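PDB 6IYH: beta chain, which binds haem as a globin and, as the beta chain of a four-chain haemoglobin, probably carries oxygen in the blood of the Persian sturgeon. Local coordinates for residues E1-W14 with Y121-V135. Sequence-based numbering, arbitrary orientation.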
loop_
_atom_site.group_PDB
_atom_site.type_symbol
_atom_site.label_atom_id
_atom_site.label_comp_id
_atom_site.label_asym_id
_atom_site.label_seq_id
_atom_site.Cartn_x
_atom_site.Cartn_y
_atom_site.Cartn_z
ATOM N N GLU B 1 19.201 -14.951 1.481
ATOM C CA GLU B 1 19.294 -16.457 1.162
ATOM C C GLU B 1 18.591 -17.007 -0.101
ATOM O O GLU B 1 17.384 -17.084 -0.161
ATOM C CB GLU B 1 18.760 -17.287 2.325
ATOM C CG GLU B 1 18.461 -18.779 2.061
ATOM C CD GLU B 1 19.689 -19.600 1.714
ATOM O OE1 GLU B 1 19.546 -20.697 1.105
ATOM O OE2 GLU B 1 20.799 -19.149 2.073
ATOM N N TRP B 2 19.354 -17.517 -1.049
ATOM C CA TRP B 2 18.769 -18.074 -2.249
ATOM C C TRP B 2 18.877 -19.534 -2.304
ATOM O O TRP B 2 19.945 -20.027 -2.029
ATOM C CB TRP B 2 19.521 -17.512 -3.434
ATOM C CG TRP B 2 19.335 -16.002 -3.554
ATOM C CD1 TRP B 2 20.166 -15.036 -3.139
ATOM C CD2 TRP B 2 18.204 -15.364 -4.145
ATOM N NE1 TRP B 2 19.645 -13.790 -3.464
ATOM C CE2 TRP B 2 18.422 -13.975 -4.053
ATOM C CE3 TRP B 2 17.013 -15.845 -4.694
ATOM C CZ2 TRP B 2 17.494 -13.037 -4.506
ATOM C CZ3 TRP B 2 16.101 -14.917 -5.210
ATOM C CH2 TRP B 2 16.370 -13.521 -5.102
ATOM N N THR B 3 17.846 -20.236 -2.768
ATOM C CA THR B 3 18.030 -21.627 -3.134
ATOM C C THR B 3 18.721 -21.782 -4.522
ATOM O O THR B 3 18.659 -20.903 -5.400
ATOM C CB THR B 3 16.725 -22.433 -3.121
ATOM O OG1 THR B 3 15.931 -22.138 -4.280
ATOM C CG2 THR B 3 15.936 -22.150 -1.828
ATOM N N ASP B 4 19.382 -22.918 -4.724
ATOM C CA ASP B 4 20.013 -23.154 -6.024
ATOM C C ASP B 4 18.991 -23.121 -7.138
ATOM O O ASP B 4 19.263 -22.589 -8.210
ATOM C CB ASP B 4 20.702 -24.515 -6.072
ATOM C CG ASP B 4 21.950 -24.560 -5.276
ATOM O OD1 ASP B 4 22.516 -23.524 -4.888
ATOM O OD2 ASP B 4 22.386 -25.706 -5.058
ATOM N N SER B 5 17.843 -23.708 -6.898
ATOM C CA SER B 5 16.787 -23.665 -7.868
ATOM C C SER B 5 16.382 -22.204 -8.233
ATOM O O SER B 5 16.083 -21.903 -9.420
ATOM C CB SER B 5 15.596 -24.387 -7.365
ATOM O OG SER B 5 14.641 -24.330 -8.356
ATOM N N GLU B 6 16.308 -21.352 -7.220
ATOM C CA GLU B 6 15.947 -19.919 -7.440
ATOM C C GLU B 6 17.013 -19.245 -8.252
ATOM O O GLU B 6 16.698 -18.535 -9.244
ATOM C CB GLU B 6 15.757 -19.165 -6.134
ATOM C CG GLU B 6 14.455 -19.492 -5.432
ATOM C CD GLU B 6 14.435 -19.019 -3.978
ATOM O OE1 GLU B 6 15.449 -18.656 -3.393
ATOM O OE2 GLU B 6 13.372 -19.031 -3.424
ATOM N N ARG B 7 18.273 -19.456 -7.878
ATOM C CA ARG B 7 19.394 -18.872 -8.580
ATOM C C ARG B 7 19.404 -19.219 -10.048
ATOM O O ARG B 7 19.646 -18.364 -10.897
ATOM C CB ARG B 7 20.715 -19.362 -8.026
ATOM C CG ARG B 7 21.214 -18.593 -6.862
ATOM C CD ARG B 7 22.569 -19.109 -6.439
ATOM N NE ARG B 7 22.797 -18.713 -5.060
ATOM C CZ ARG B 7 23.247 -17.537 -4.666
ATOM N NH1 ARG B 7 23.580 -16.605 -5.546
ATOM N NH2 ARG B 7 23.431 -17.308 -3.367
ATOM N N PHE B 8 19.091 -20.483 -10.315
ATOM C CA PHE B 8 19.022 -21.011 -11.640
ATOM C C PHE B 8 17.879 -20.436 -12.451
ATOM O O PHE B 8 18.072 -20.104 -13.617
ATOM C CB PHE B 8 18.806 -22.519 -11.567
ATOM C CG PHE B 8 18.743 -23.180 -12.905
ATOM C CD1 PHE B 8 19.892 -23.393 -13.634
ATOM C CD2 PHE B 8 17.533 -23.564 -13.437
ATOM C CE1 PHE B 8 19.819 -24.023 -14.836
ATOM C CE2 PHE B 8 17.451 -24.173 -14.659
ATOM C CZ PHE B 8 18.594 -24.420 -15.349
ATOM N N ALA B 9 16.692 -20.362 -11.855
ATOM C CA ALA B 9 15.511 -19.746 -12.481
ATOM C C ALA B 9 15.814 -18.305 -12.904
ATOM O O ALA B 9 15.419 -17.916 -14.002
ATOM C CB ALA B 9 14.297 -19.808 -11.532
ATOM N N ILE B 10 16.520 -17.563 -12.073
ATOM C CA ILE B 10 16.873 -16.168 -12.339
ATOM C C ILE B 10 17.935 -16.058 -13.432
ATOM O O ILE B 10 17.680 -15.389 -14.443
ATOM C CB ILE B 10 17.353 -15.444 -11.060
ATOM C CG1 ILE B 10 16.187 -15.358 -10.096
ATOM C CG2 ILE B 10 17.923 -14.061 -11.354
ATOM C CD1 ILE B 10 16.599 -14.933 -8.702
ATOM N N THR B 11 19.081 -16.738 -13.264
ATOM C CA THR B 11 20.199 -16.552 -14.202
ATOM C C THR B 11 19.879 -17.188 -15.586
ATOM O O THR B 11 20.252 -16.583 -16.623
ATOM C CB THR B 11 21.515 -17.030 -13.610
ATOM O OG1 THR B 11 21.350 -18.401 -13.319
ATOM C CG2 THR B 11 21.856 -16.254 -12.368
ATOM N N THR B 12 19.094 -18.275 -15.662
ATOM C CA THR B 12 18.737 -18.834 -16.983
ATOM C C THR B 12 17.782 -17.941 -17.741
ATOM O O THR B 12 17.923 -17.767 -18.943
ATOM C CB THR B 12 18.182 -20.279 -17.025
ATOM O OG1 THR B 12 16.881 -20.328 -16.473
ATOM C CG2 THR B 12 19.033 -21.204 -16.193
ATOM N N LEU B 13 16.790 -17.398 -17.052
ATOM C CA LEU B 13 15.874 -16.507 -17.744
ATOM C C LEU B 13 16.603 -15.238 -18.136
ATOM O O LEU B 13 16.383 -14.736 -19.239
ATOM C CB LEU B 13 14.656 -16.192 -16.828
ATOM C CG LEU B 13 13.538 -15.468 -17.576
ATOM C CD1 LEU B 13 12.141 -15.690 -16.975
ATOM C CD2 LEU B 13 13.718 -13.964 -17.416
ATOM N N TRP B 14 17.481 -14.719 -17.282
ATOM C CA TRP B 14 18.205 -13.474 -17.528
ATOM C C TRP B 14 19.057 -13.594 -18.760
ATOM O O TRP B 14 19.174 -12.651 -19.553
ATOM C CB TRP B 14 19.066 -13.044 -16.380
ATOM C CG TRP B 14 19.653 -11.732 -16.553
ATOM C CD1 TRP B 14 20.943 -11.399 -16.718
ATOM C CD2 TRP B 14 18.907 -10.477 -16.616
ATOM N NE1 TRP B 14 21.060 -10.058 -16.909
ATOM C CE2 TRP B 14 19.842 -9.461 -16.812
ATOM C CE3 TRP B 14 17.541 -10.155 -16.557
ATOM C CZ2 TRP B 14 19.472 -8.095 -16.945
ATOM C CZ3 TRP B 14 17.183 -8.787 -16.611
ATOM C CH2 TRP B 14 18.132 -7.813 -16.814
ATOM N N TYR B 121 7.594 -19.114 -18.336
ATOM C CA TYR B 121 7.533 -18.355 -17.056
ATOM C C TYR B 121 6.611 -19.124 -16.171
ATOM O O TYR B 121 5.468 -18.811 -15.956
ATOM C CB TYR B 121 7.039 -16.937 -17.343
ATOM C CG TYR B 121 7.274 -15.930 -16.233
ATOM C CD1 TYR B 121 8.528 -15.599 -15.831
ATOM C CD2 TYR B 121 6.206 -15.221 -15.710
ATOM C CE1 TYR B 121 8.770 -14.614 -14.875
ATOM C CE2 TYR B 121 6.405 -14.233 -14.778
ATOM C CZ TYR B 121 7.691 -13.904 -14.370
ATOM O OH TYR B 121 7.906 -12.915 -13.441
ATOM N N THR B 122 7.093 -20.307 -15.770
ATOM C CA THR B 122 6.295 -21.206 -14.976
ATOM C C THR B 122 6.002 -20.633 -13.586
ATOM O O THR B 122 6.671 -19.709 -13.144
ATOM C CB THR B 122 7.071 -22.542 -14.764
ATOM O OG1 THR B 122 8.332 -22.276 -14.190
ATOM C CG2 THR B 122 7.211 -23.250 -16.048
ATOM N N PRO B 123 5.074 -21.238 -12.846
ATOM C CA PRO B 123 4.865 -20.662 -11.493
ATOM C C PRO B 123 6.110 -20.566 -10.590
ATOM O O PRO B 123 6.305 -19.563 -9.901
ATOM C CB PRO B 123 3.769 -21.561 -10.920
ATOM C CG PRO B 123 3.019 -22.000 -12.133
ATOM C CD PRO B 123 4.091 -22.308 -13.101
ATOM N N ASP B 124 7.009 -21.566 -10.619
ATOM C CA ASP B 124 8.239 -21.534 -9.840
ATOM C C ASP B 124 9.198 -20.463 -10.298
ATOM O O ASP B 124 9.878 -19.853 -9.490
ATOM C CB ASP B 124 8.958 -22.925 -9.816
ATOM C CG ASP B 124 9.554 -23.333 -11.168
ATOM O OD1 ASP B 124 8.750 -23.538 -12.042
ATOM O OD2 ASP B 124 10.784 -23.403 -11.313
ATOM N N VAL B 125 9.259 -20.270 -11.604
ATOM C CA VAL B 125 10.162 -19.297 -12.187
ATOM C C VAL B 125 9.628 -17.884 -11.814
ATOM O O VAL B 125 10.399 -17.053 -11.390
ATOM C CB VAL B 125 10.314 -19.491 -13.722
ATOM C CG1 VAL B 125 10.982 -18.253 -14.338
ATOM C CG2 VAL B 125 11.210 -20.734 -13.952
ATOM N N GLN B 126 8.330 -17.693 -12.005
ATOM C CA GLN B 126 7.666 -16.392 -11.530
ATOM C C GLN B 126 7.917 -16.160 -10.061
ATOM O O GLN B 126 8.206 -15.079 -9.653
ATOM C CB GLN B 126 6.157 -16.324 -11.839
ATOM C CG GLN B 126 5.550 -15.023 -11.268
ATOM C CD GLN B 126 4.088 -14.999 -11.391
ATOM O OE1 GLN B 126 3.520 -15.847 -11.925
ATOM N NE2 GLN B 126 3.506 -13.989 -10.904
ATOM N N ALA B 127 7.853 -17.225 -9.219
ATOM C CA ALA B 127 8.026 -17.050 -7.789
ATOM C C ALA B 127 9.401 -16.595 -7.494
ATOM O O ALA B 127 9.607 -15.694 -6.693
ATOM C CB ALA B 127 7.660 -18.317 -7.004
ATOM N N ALA B 128 10.405 -17.164 -8.180
ATOM C CA ALA B 128 11.779 -16.719 -7.995
ATOM C C ALA B 128 12.035 -15.267 -8.452
ATOM O O ALA B 128 12.698 -14.504 -7.766
ATOM C CB ALA B 128 12.753 -17.632 -8.762
ATOM N N TRP B 129 11.465 -14.900 -9.585
ATOM C CA TRP B 129 11.517 -13.521 -10.082
ATOM C C TRP B 129 10.761 -12.525 -9.156
ATOM O O TRP B 129 11.259 -11.429 -8.944
ATOM C CB TRP B 129 11.040 -13.403 -11.525
ATOM C CG TRP B 129 12.159 -13.769 -12.412
ATOM C CD1 TRP B 129 12.461 -14.997 -12.885
ATOM C CD2 TRP B 129 13.192 -12.909 -12.813
ATOM N NE1 TRP B 129 13.670 -14.954 -13.606
ATOM C CE2 TRP B 129 14.140 -13.686 -13.535
ATOM C CE3 TRP B 129 13.466 -11.554 -12.573
ATOM C CZ2 TRP B 129 15.273 -13.130 -14.102
ATOM C CZ3 TRP B 129 14.644 -10.986 -13.132
ATOM C CH2 TRP B 129 15.515 -11.783 -13.897
ATOM N N GLN B 130 9.654 -12.929 -8.596
ATOM C CA GLN B 130 8.982 -12.056 -7.614
ATOM C C GLN B 130 9.854 -11.820 -6.381
ATOM O O GLN B 130 9.969 -10.724 -5.879
ATOM C CB GLN B 130 7.669 -12.645 -7.261
ATOM C CG GLN B 130 6.877 -11.821 -6.250
ATOM C CD GLN B 130 6.506 -10.468 -6.831
ATOM O OE1 GLN B 130 6.285 -10.327 -8.036
ATOM N NE2 GLN B 130 6.497 -9.450 -5.951
ATOM N N LYS B 131 10.592 -12.856 -5.947
ATOM C CA LYS B 131 11.488 -12.709 -4.853
ATOM C C LYS B 131 12.597 -11.766 -5.229
ATOM O O LYS B 131 12.979 -10.879 -4.454
ATOM C CB LYS B 131 12.008 -14.114 -4.416
ATOM C CG LYS B 131 13.029 -14.049 -3.302
ATOM C CD LYS B 131 13.463 -15.444 -2.924
ATOM C CE LYS B 131 14.638 -15.362 -1.992
ATOM N NZ LYS B 131 14.872 -16.741 -1.444
ATOM N N MET B 132 13.155 -11.901 -6.433
ATOM C CA MET B 132 14.174 -10.997 -6.887
ATOM C C MET B 132 13.655 -9.569 -6.960
ATOM O O MET B 132 14.324 -8.603 -6.555
ATOM C CB MET B 132 14.730 -11.378 -8.285
ATOM C CG MET B 132 15.896 -10.558 -8.807
ATOM S SD MET B 132 17.439 -10.913 -7.844
ATOM C CE MET B 132 18.136 -9.327 -7.742
ATOM N N ILE B 133 12.484 -9.416 -7.549
ATOM C CA ILE B 133 11.868 -8.055 -7.579
ATOM C C ILE B 133 11.709 -7.444 -6.162
ATOM O O ILE B 133 11.973 -6.288 -5.962
ATOM C CB ILE B 133 10.567 -8.139 -8.404
ATOM C CG1 ILE B 133 10.908 -8.240 -9.864
ATOM C CG2 ILE B 133 9.614 -6.943 -8.160
ATOM C CD1 ILE B 133 9.817 -8.838 -10.703
ATOM N N ALA B 134 11.162 -8.215 -5.226
ATOM C CA ALA B 134 10.996 -7.797 -3.839
ATOM C C ALA B 134 12.309 -7.381 -3.208
ATOM O O ALA B 134 12.384 -6.399 -2.501
ATOM C CB ALA B 134 10.270 -8.883 -3.085
ATOM N N VAL B 135 13.388 -8.085 -3.518
ATOM C CA VAL B 135 14.662 -7.742 -2.951
ATOM C C VAL B 135 15.170 -6.431 -3.553
ATOM O O VAL B 135 15.690 -5.620 -2.851
ATOM C CB VAL B 135 15.668 -8.885 -3.186
ATOM C CG1 VAL B 135 17.075 -8.423 -2.906
ATOM C CG2 VAL B 135 15.287 -10.088 -2.323
HETATM O O HOH W 1 12.732 -23.592 -9.792
HETATM O O HOH W 2 12.718 -19.124 -0.664
#
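Helices 4-14 and 123-135 cross almost perpendicularly, at -89°, with axes 8.7 Å apart and, along the backbones, Glu6 nearest Ala128 and Ala9 nearest Val125. In globin terms this is the A helix packed on the H helix. Small side chains allow the approach: Ala9 CB sits 3.8 Å from Ala128 CB. Farther along, the indole of Trp129 enters as a knob between Ala9, Ile10, Leu13 and Trp14. Ile10 CG1 lies over one face of that ring, while Trp129 NE1 makes a weak hydrogen bond to Ala9 O at 3.5 Å. Leu13 packs beside it, its CD1 meeting the edge of the Tyr121 ring and CG1 of Val125.

At the other end the N-terminal residues lie along Lys131, whose side chain is extended throughout, CG anti to the backbone N (chi1 177°). Its CE rides 3.5 Å above one face of the Trp2 ring, near the rim, and Met132 SD approaches the same ring obliquely, a Met-aromatic contact. Trp2 NE1 is bonded to the carbonyl of Met77, which joins the indole to the loop after helix 57-75. Lys131 NZ makes an off-centre cation-pi contact with the six-membered ring of Trp2, donates to Glu1 O at 2.8 Å and forms a salt bridge with Glu6. A methionine in its place would probably leave the Glu6 carboxylate without its countercharge and the Glu1 carbonyl without this donor. Glu6 also closes a capping box with Thr3: Glu6 N bonds to Thr3 OG1 and Thr3 N to Glu6 OE1, and through the second bond the helix start and the interhelical salt bridge share one carboxylate. Glu6 OE1 is gripped from opposite faces of its plane, by Thr3 N at 2.9 Å and, on the syn side, by Lys131 NZ at 2.8 Å.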